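Local coordinates for protein putative enoyl-CoA hydratase (Streptomyces avermitilis, PDB 3GKB) that is a putative enoyl-CoA hydratase of the crotonase-like family that probably acts on acyl-CoA thioesters, although its substrate is not established, at residues L146-Y158 with G232-F244. Sequence-based numbering, arbitrary orientation.
Sequences LMGIIPGGGGTQY and GLLGENDAWAATF
Gly152 CA lies over one face of the Trp240 indole, 3.6 Å from the centroid of the five-membered ring in a CH-pi contact, while Phe244 CE1 meets the opposite face. At the indole edge, Ile150 O comes within 3.1 Å of Trp240 CD1. The Phe244 ring carries Ile149 CG2 over one face, 4.0 Å from its centroid, and turns an edge to Trp240 NE1. Ile150 lays CD1 against the helix, 3.8 Å from Ala239 CB. The polar centre is the buried carboxylate of Glu236, its CG anti to the backbone N (chi1 170°), at the turn that starts helix 155-163. There Glu236 OE1 uses its syn lone pair to accept from Gly154 N of the N-cap residue at 2.8 Å, and Glu236 OE2 accepts from Thr156 N and, on its anti lone pair, from Thr156 OG1 at 2.5 Å. With a fourth bond from Gln96 of helix 96-103, these fix the carboxylate, and the helix start would be expected to favour its negative charge. One water bridges Gly148 O and Thr243 O. Helix 230-243 packs along the glycine-rich loop of this crotonase-like fold, just ahead of helix 155-163; Glu123 of helix 120-127 binds Gly153 N and Gly155 N, and Gln157 NE2 reaches Ser223 O of the second subunit.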
ATOM      1  N   LEU B 146       1.983 -10.721  22.849  1.00 14.64           N
ATOM      2  CA  LEU B 146       2.829 -11.457  23.809  1.00 15.88           C
ATOM      3  C   LEU B 146       2.475 -11.199  25.292  1.00 16.01           C
ATOM      4  O   LEU B 146       2.913 -11.954  26.184  1.00 17.21           O
ATOM      5  CB  LEU B 146       4.313 -11.173  23.558  1.00 15.10           C
ATOM      6  CG  LEU B 146       4.818 -11.543  22.163  1.00 15.15           C
ATOM      7  CD1 LEU B 146       6.308 -11.273  22.025  1.00 15.64           C
ATOM      8  CD2 LEU B 146       4.483 -12.965  21.765  1.00 16.66           C
ATOM      9  N   MET B 147       1.660 -10.177  25.524  1.00 16.56           N
ATOM     10  CA  MET B 147       1.106  -9.868  26.846  1.00 17.20           C
ATOM     11  C   MET B 147      -0.330 -10.397  26.977  1.00 17.00           C
ATOM     12  O   MET B 147      -1.015 -10.124  27.948  1.00 17.17           O
ATOM     13  CB  MET B 147       1.238  -8.367  27.105  1.00 17.50           C
ATOM     14  CG  MET B 147       2.727  -7.826  27.173  1.00 21.13           C
ATOM     15  SD  MET B 147       2.675  -6.020  27.582  1.00 22.44           S
ATOM     16  CE  MET B 147       4.471  -5.707  27.591  1.00 24.98           C
ATOM     17  N   GLY B 148      -0.771 -11.185  25.986  1.00 16.23           N
ATOM     18  CA  GLY B 148      -2.078 -11.817  25.995  1.00 16.42           C
ATOM     19  C   GLY B 148      -3.217 -10.912  25.605  1.00 16.03           C
ATOM     20  O   GLY B 148      -4.377 -11.216  25.886  1.00 17.13           O
ATOM     21  N   ILE B 149      -2.882  -9.800  24.941  1.00 15.80           N
ATOM     22  CA  ILE B 149      -3.872  -8.820  24.499  1.00 15.97           C
ATOM     23  C   ILE B 149      -3.635  -8.510  23.016  1.00 16.34           C
ATOM     24  O   ILE B 149      -2.955  -9.284  22.314  1.00 16.72           O
ATOM     25  CB  ILE B 149      -3.893  -7.575  25.436  1.00 16.23           C
ATOM     26  CG1 ILE B 149      -2.558  -6.813  25.411  1.00 16.76           C
ATOM     27  CG2 ILE B 149      -4.206  -8.021  26.888  1.00 15.76           C
ATOM     28  CD1 ILE B 149      -2.612  -5.409  26.069  1.00 17.48           C
ATOM     29  N   ILE B 150      -4.291  -7.483  22.498  1.00 16.34           N
ATOM     30  CA  ILE B 150      -3.989  -6.966  21.173  1.00 15.74           C
ATOM     31  C   ILE B 150      -3.771  -5.455  21.324  1.00 16.32           C
ATOM     32  O   ILE B 150      -4.032  -4.900  22.382  1.00 16.42           O
ATOM     33  CB  ILE B 150      -5.106  -7.292  20.125  1.00 15.51           C
ATOM     34  CG1 ILE B 150      -6.505  -6.775  20.568  1.00 15.30           C
ATOM     35  CG2 ILE B 150      -5.183  -8.795  19.856  1.00 14.81           C
ATOM     36  CD1 ILE B 150      -7.391  -6.374  19.424  1.00 14.26           C
ATOM     37  N   PRO B 151      -3.283  -4.789  20.276  1.00 16.39           N
ATOM     38  CA  PRO B 151      -3.213  -3.333  20.400  1.00 16.76           C
ATOM     39  C   PRO B 151      -4.586  -2.726  20.642  1.00 17.14           C
ATOM     40  O   PRO B 151      -5.537  -3.074  19.970  1.00 18.48           O
ATOM     41  CB  PRO B 151      -2.633  -2.901  19.053  1.00 16.88           C
ATOM     42  CG  PRO B 151      -1.905  -4.090  18.554  1.00 16.86           C
ATOM     43  CD  PRO B 151      -2.642  -5.276  19.045  1.00 16.86           C
ATOM     44  N   GLY B 152      -4.693  -1.883  21.660  1.00 17.18           N
ATOM     45  CA  GLY B 152      -5.913  -1.220  22.014  1.00 17.33           C
ATOM     46  C   GLY B 152      -5.842   0.288  21.948  1.00 16.94           C
ATOM     47  O   GLY B 152      -6.774   0.969  22.384  1.00 17.18           O
ATOM     48  N   GLY B 153      -4.779   0.805  21.357  1.00 16.26           N
ATOM     49  CA  GLY B 153      -4.575   2.219  21.207  1.00 17.23           C
ATOM     50  C   GLY B 153      -4.620   2.728  19.767  1.00 17.33           C
ATOM     51  O   GLY B 153      -4.086   3.807  19.485  1.00 18.73           O
ATOM     52  N   GLY B 154      -5.255   1.964  18.867  1.00 16.65           N
ATOM     53  CA  GLY B 154      -5.422   2.371  17.472  1.00 15.77           C
ATOM     54  C   GLY B 154      -4.532   1.590  16.510  1.00 15.52           C
ATOM     55  O   GLY B 154      -4.755   1.628  15.303  1.00 15.69           O
ATOM     56  N   GLY B 155      -3.538   0.882  17.048  1.00 14.85           N
ATOM     57  CA  GLY B 155      -2.502   0.220  16.254  1.00 15.63           C
ATOM     58  C   GLY B 155      -3.007  -0.720  15.178  1.00 15.64           C
ATOM     59  O   GLY B 155      -2.439  -0.753  14.065  1.00 15.85           O
ATOM     60  N   THR B 156      -4.055  -1.490  15.491  1.00 14.94           N
ATOM     61  CA  THR B 156      -4.589  -2.420  14.492  1.00 15.21           C
ATOM     62  C   THR B 156      -5.120  -1.633  13.277  1.00 14.35           C
ATOM     63  O   THR B 156      -4.910  -2.025  12.124  1.00 14.14           O
ATOM     64  CB  THR B 156      -5.697  -3.341  15.040  1.00 15.24           C
ATOM     65  OG1 THR B 156      -6.838  -2.579  15.415  1.00 16.19           O
ATOM     66  CG2 THR B 156      -5.198  -4.205  16.213  1.00 16.68           C
ATOM     67  N   GLN B 157      -5.741  -0.484  13.551  1.00 14.94           N
ATOM     68  CA  GLN B 157      -6.302   0.333  12.489  1.00 14.85           C
ATOM     69  C   GLN B 157      -5.281   1.181  11.745  1.00 14.00           C
ATOM     70  O   GLN B 157      -5.387   1.343  10.507  1.00 13.46           O
ATOM     71  CB  GLN B 157      -7.452   1.187  13.022  1.00 14.20           C
ATOM     72  CG  GLN B 157      -8.521   0.356  13.773  1.00 16.07           C
ATOM     73  CD  GLN B 157      -9.056  -0.799  12.916  1.00 15.75           C
ATOM     74  OE1 GLN B 157      -9.641  -0.570  11.873  1.00 17.53           O
ATOM     75  NE2 GLN B 157      -8.791  -2.035  13.326  1.00 16.59           N
ATOM     76  N   TYR B 158      -4.300   1.720  12.471  1.00 14.20           N
ATOM     77  CA  TYR B 158      -3.234   2.457  11.824  1.00 14.05           C
ATOM     78  C   TYR B 158      -2.451   1.522  10.889  1.00 14.22           C
ATOM     79  O   TYR B 158      -2.119   1.892   9.770  1.00 15.47           O
ATOM     80  CB  TYR B 158      -2.309   3.123  12.836  1.00 13.76           C
ATOM     81  CG  TYR B 158      -3.005   4.045  13.842  1.00 14.79           C
ATOM     82  CD1 TYR B 158      -4.288   4.577  13.609  1.00 16.00           C
ATOM     83  CD2 TYR B 158      -2.372   4.369  15.031  1.00 16.51           C
ATOM     84  CE1 TYR B 158      -4.887   5.426  14.529  1.00 17.86           C
ATOM     85  CE2 TYR B 158      -2.959   5.178  15.957  1.00 17.51           C
ATOM     86  CZ  TYR B 158      -4.200   5.739  15.708  1.00 18.28           C
ATOM     87  OH  TYR B 158      -4.763   6.558  16.671  1.00 17.45           O
ATOM     88  N   GLY B 232     -13.697   1.147  12.867  1.00 18.16           N
ATOM     89  CA  GLY B 232     -12.535   0.287  13.126  1.00 17.45           C
ATOM     90  C   GLY B 232     -12.025   0.415  14.543  1.00 16.78           C
ATOM     91  O   GLY B 232     -11.656  -0.589  15.166  1.00 15.77           O
ATOM     92  N   LEU B 233     -11.999   1.647  15.057  1.00 15.33           N
ATOM     93  CA  LEU B 233     -11.523   1.879  16.424  1.00 15.32           C
ATOM     94  C   LEU B 233     -12.476   1.255  17.448  1.00 15.33           C
ATOM     95  O   LEU B 233     -12.052   0.652  18.416  1.00 13.85           O
ATOM     96  CB  LEU B 233     -11.303   3.367  16.679  1.00 15.31           C
ATOM     97  CG  LEU B 233     -10.134   4.005  15.941  1.00 15.48           C
ATOM     98  CD1 LEU B 233     -10.252   5.526  16.034  1.00 18.42           C
ATOM     99  CD2 LEU B 233      -8.757   3.500  16.456  1.00 17.62           C
ATOM    100  N   LEU B 234     -13.780   1.369  17.204  1.00 16.53           N
ATOM    101  CA  LEU B 234     -14.754   0.689  18.053  1.00 16.71           C
ATOM    102  C   LEU B 234     -14.581  -0.844  18.057  1.00 16.98           C
ATOM    103  O   LEU B 234     -14.624  -1.478  19.124  1.00 16.50           O
ATOM    104  CB  LEU B 234     -16.185   1.093  17.671  1.00 17.86           C
ATOM    105  CG  LEU B 234     -16.593   2.504  18.140  1.00 19.15           C
ATOM    106  CD1 LEU B 234     -17.840   2.973  17.427  1.00 22.83           C
ATOM    107  CD2 LEU B 234     -16.759   2.536  19.687  1.00 21.28           C
ATOM    108  N   GLY B 235     -14.405  -1.434  16.870  1.00 17.94           N
ATOM    109  CA  GLY B 235     -14.167  -2.874  16.747  1.00 17.36           C
ATOM    110  C   GLY B 235     -12.908  -3.349  17.472  1.00 17.10           C
ATOM    111  O   GLY B 235     -12.912  -4.406  18.135  1.00 15.73           O
ATOM    112  N   GLU B 236     -11.849  -2.550  17.373  1.00 15.99           N
ATOM    113  CA  GLU B 236     -10.605  -2.853  18.060  1.00 16.21           C
ATOM    114  C   GLU B 236     -10.819  -2.790  19.559  1.00 16.10           C
ATOM    115  O   GLU B 236     -10.389  -3.686  20.270  1.00 15.68           O
ATOM    116  CB  GLU B 236      -9.448  -1.932  17.602  1.00 16.19           C
ATOM    117  CG  GLU B 236      -8.178  -2.041  18.443  1.00 16.52           C
ATOM    118  CD  GLU B 236      -7.217  -0.878  18.235  1.00 21.45           C
ATOM    119  OE1 GLU B 236      -7.252   0.038  19.093  1.00 19.79           O
ATOM    120  OE2 GLU B 236      -6.456  -0.863  17.218  1.00 19.28           O
ATOM    121  N   ASN B 237     -11.490  -1.735  20.035  1.00 16.64           N
ATOM    122  CA  ASN B 237     -11.780  -1.601  21.446  1.00 15.99           C
ATOM    123  C   ASN B 237     -12.522  -2.807  22.021  1.00 15.74           C
ATOM    124  O   ASN B 237     -12.182  -3.291  23.125  1.00 15.01           O
ATOM    125  CB  ASN B 237     -12.592  -0.340  21.721  1.00 16.97           C
ATOM    126  CG  ASN B 237     -12.972  -0.234  23.160  1.00 17.64           C
ATOM    127  OD1 ASN B 237     -12.122   0.002  24.026  1.00 17.76           O
ATOM    128  ND2 ASN B 237     -14.233  -0.547  23.454  1.00 16.80           N
ATOM    129  N   ASP B 238     -13.523  -3.288  21.286  1.00 16.42           N
ATOM    130  CA  ASP B 238     -14.341  -4.417  21.739  1.00 17.75           C
ATOM    131  C   ASP B 238     -13.486  -5.688  21.826  1.00 17.05           C
ATOM    132  O   ASP B 238     -13.593  -6.480  22.779  1.00 17.73           O
ATOM    133  CB  ASP B 238     -15.518  -4.651  20.786  1.00 18.31           C
ATOM    134  CG  ASP B 238     -16.578  -3.573  20.891  1.00 23.60           C
ATOM    135  OD1 ASP B 238     -16.607  -2.856  21.915  1.00 29.42           O
ATOM    136  OD2 ASP B 238     -17.374  -3.418  19.947  1.00 28.44           O
ATOM    137  N   ALA B 239     -12.664  -5.897  20.807  1.00 16.53           N
ATOM    138  CA  ALA B 239     -11.807  -7.075  20.752  1.00 16.87           C
ATOM    139  C   ALA B 239     -10.758  -7.022  21.856  1.00 16.33           C
ATOM    140  O   ALA B 239     -10.503  -8.026  22.517  1.00 16.79           O
ATOM    141  CB  ALA B 239     -11.139  -7.192  19.362  1.00 16.61           C
ATOM    142  N   TRP B 240     -10.178  -5.837  22.068  1.00 16.47           N
ATOM    143  CA  TRP B 240      -9.146  -5.630  23.069  1.00 16.31           C
ATOM    144  C   TRP B 240      -9.709  -5.800  24.480  1.00 16.54           C
ATOM    145  O   TRP B 240      -9.135  -6.522  25.299  1.00 16.61           O
ATOM    146  CB  TRP B 240      -8.562  -4.239  22.885  1.00 17.31           C
ATOM    147  CG  TRP B 240      -7.710  -3.675  23.990  1.00 18.13           C
ATOM    148  CD1 TRP B 240      -6.365  -3.904  24.229  1.00 16.89           C
ATOM    149  CD2 TRP B 240      -8.131  -2.728  24.955  1.00 18.77           C
ATOM    150  NE1 TRP B 240      -5.939  -3.133  25.278  1.00 18.85           N
ATOM    151  CE2 TRP B 240      -7.004  -2.397  25.740  1.00 20.57           C
ATOM    152  CE3 TRP B 240      -9.353  -2.086  25.213  1.00 20.89           C
ATOM    153  CZ2 TRP B 240      -7.075  -1.496  26.793  1.00 22.23           C
ATOM    154  CZ3 TRP B 240      -9.423  -1.178  26.259  1.00 20.55           C
ATOM    155  CH2 TRP B 240      -8.297  -0.902  27.044  1.00 22.84           C
ATOM    156  N   ALA B 241     -10.856  -5.184  24.734  1.00 16.85           N
ATOM    157  CA  ALA B 241     -11.531  -5.333  26.040  1.00 17.60           C
ATOM    158  C   ALA B 241     -11.771  -6.790  26.385  1.00 17.63           C
ATOM    159  O   ALA B 241     -11.553  -7.191  27.522  1.00 18.57           O
ATOM    160  CB  ALA B 241     -12.862  -4.570  26.077  1.00 18.86           C
ATOM    161  N   ALA B 242     -12.164  -7.584  25.390  1.00 17.33           N
ATOM    162  CA  ALA B 242     -12.476  -8.984  25.602  1.00 18.05           C
ATOM    163  C   ALA B 242     -11.255  -9.800  26.043  1.00 18.61           C
ATOM    164  O   ALA B 242     -11.420 -10.759  26.799  1.00 19.34           O
ATOM    165  CB  ALA B 242     -13.121  -9.621  24.335  1.00 17.99           C
ATOM    166  N   THR B 243     -10.044  -9.443  25.586  1.00 19.06           N
ATOM    167  CA  THR B 243      -8.832 -10.172  25.973  1.00 19.49           C
ATOM    168  C   THR B 243      -8.519 -10.046  27.475  1.00 20.68           C
ATOM    169  O   THR B 243      -7.899 -10.941  28.045  1.00 18.25           O
ATOM    170  CB  THR B 243      -7.580  -9.767  25.105  1.00 20.26           C
ATOM    171  OG1 THR B 243      -7.193  -8.412  25.374  1.00 20.47           O
ATOM    172  CG2 THR B 243      -7.878  -9.942  23.622  1.00 20.67           C
ATOM    173  N   PHE B 244      -8.953  -8.957  28.125  1.00 22.22           N
ATOM    174  CA  PHE B 244      -8.886  -8.861  29.615  1.00 23.94           C
ATOM    175  C   PHE B 244      -9.929  -9.657  30.396  1.00 25.17           C
ATOM    176  O   PHE B 244      -9.870  -9.742  31.637  1.00 25.84           O
ATOM    177  CB  PHE B 244      -8.967  -7.403  30.069  1.00 24.30           C
ATOM    178  CG  PHE B 244      -7.827  -6.597  29.629  1.00 24.68           C
ATOM    179  CD1 PHE B 244      -7.908  -5.850  28.471  1.00 26.02           C
ATOM    180  CD2 PHE B 244      -6.622  -6.632  30.325  1.00 24.83           C
ATOM    181  CE1 PHE B 244      -6.835  -5.136  28.038  1.00 24.16           C
ATOM    182  CE2 PHE B 244      -5.546  -5.901  29.896  1.00 26.43           C
ATOM    183  CZ  PHE B 244      -5.662  -5.139  28.738  1.00 26.11           C
TER
HETATM  184  O   HOH W   1      -5.652 -12.612  27.862  1.00 18.20           O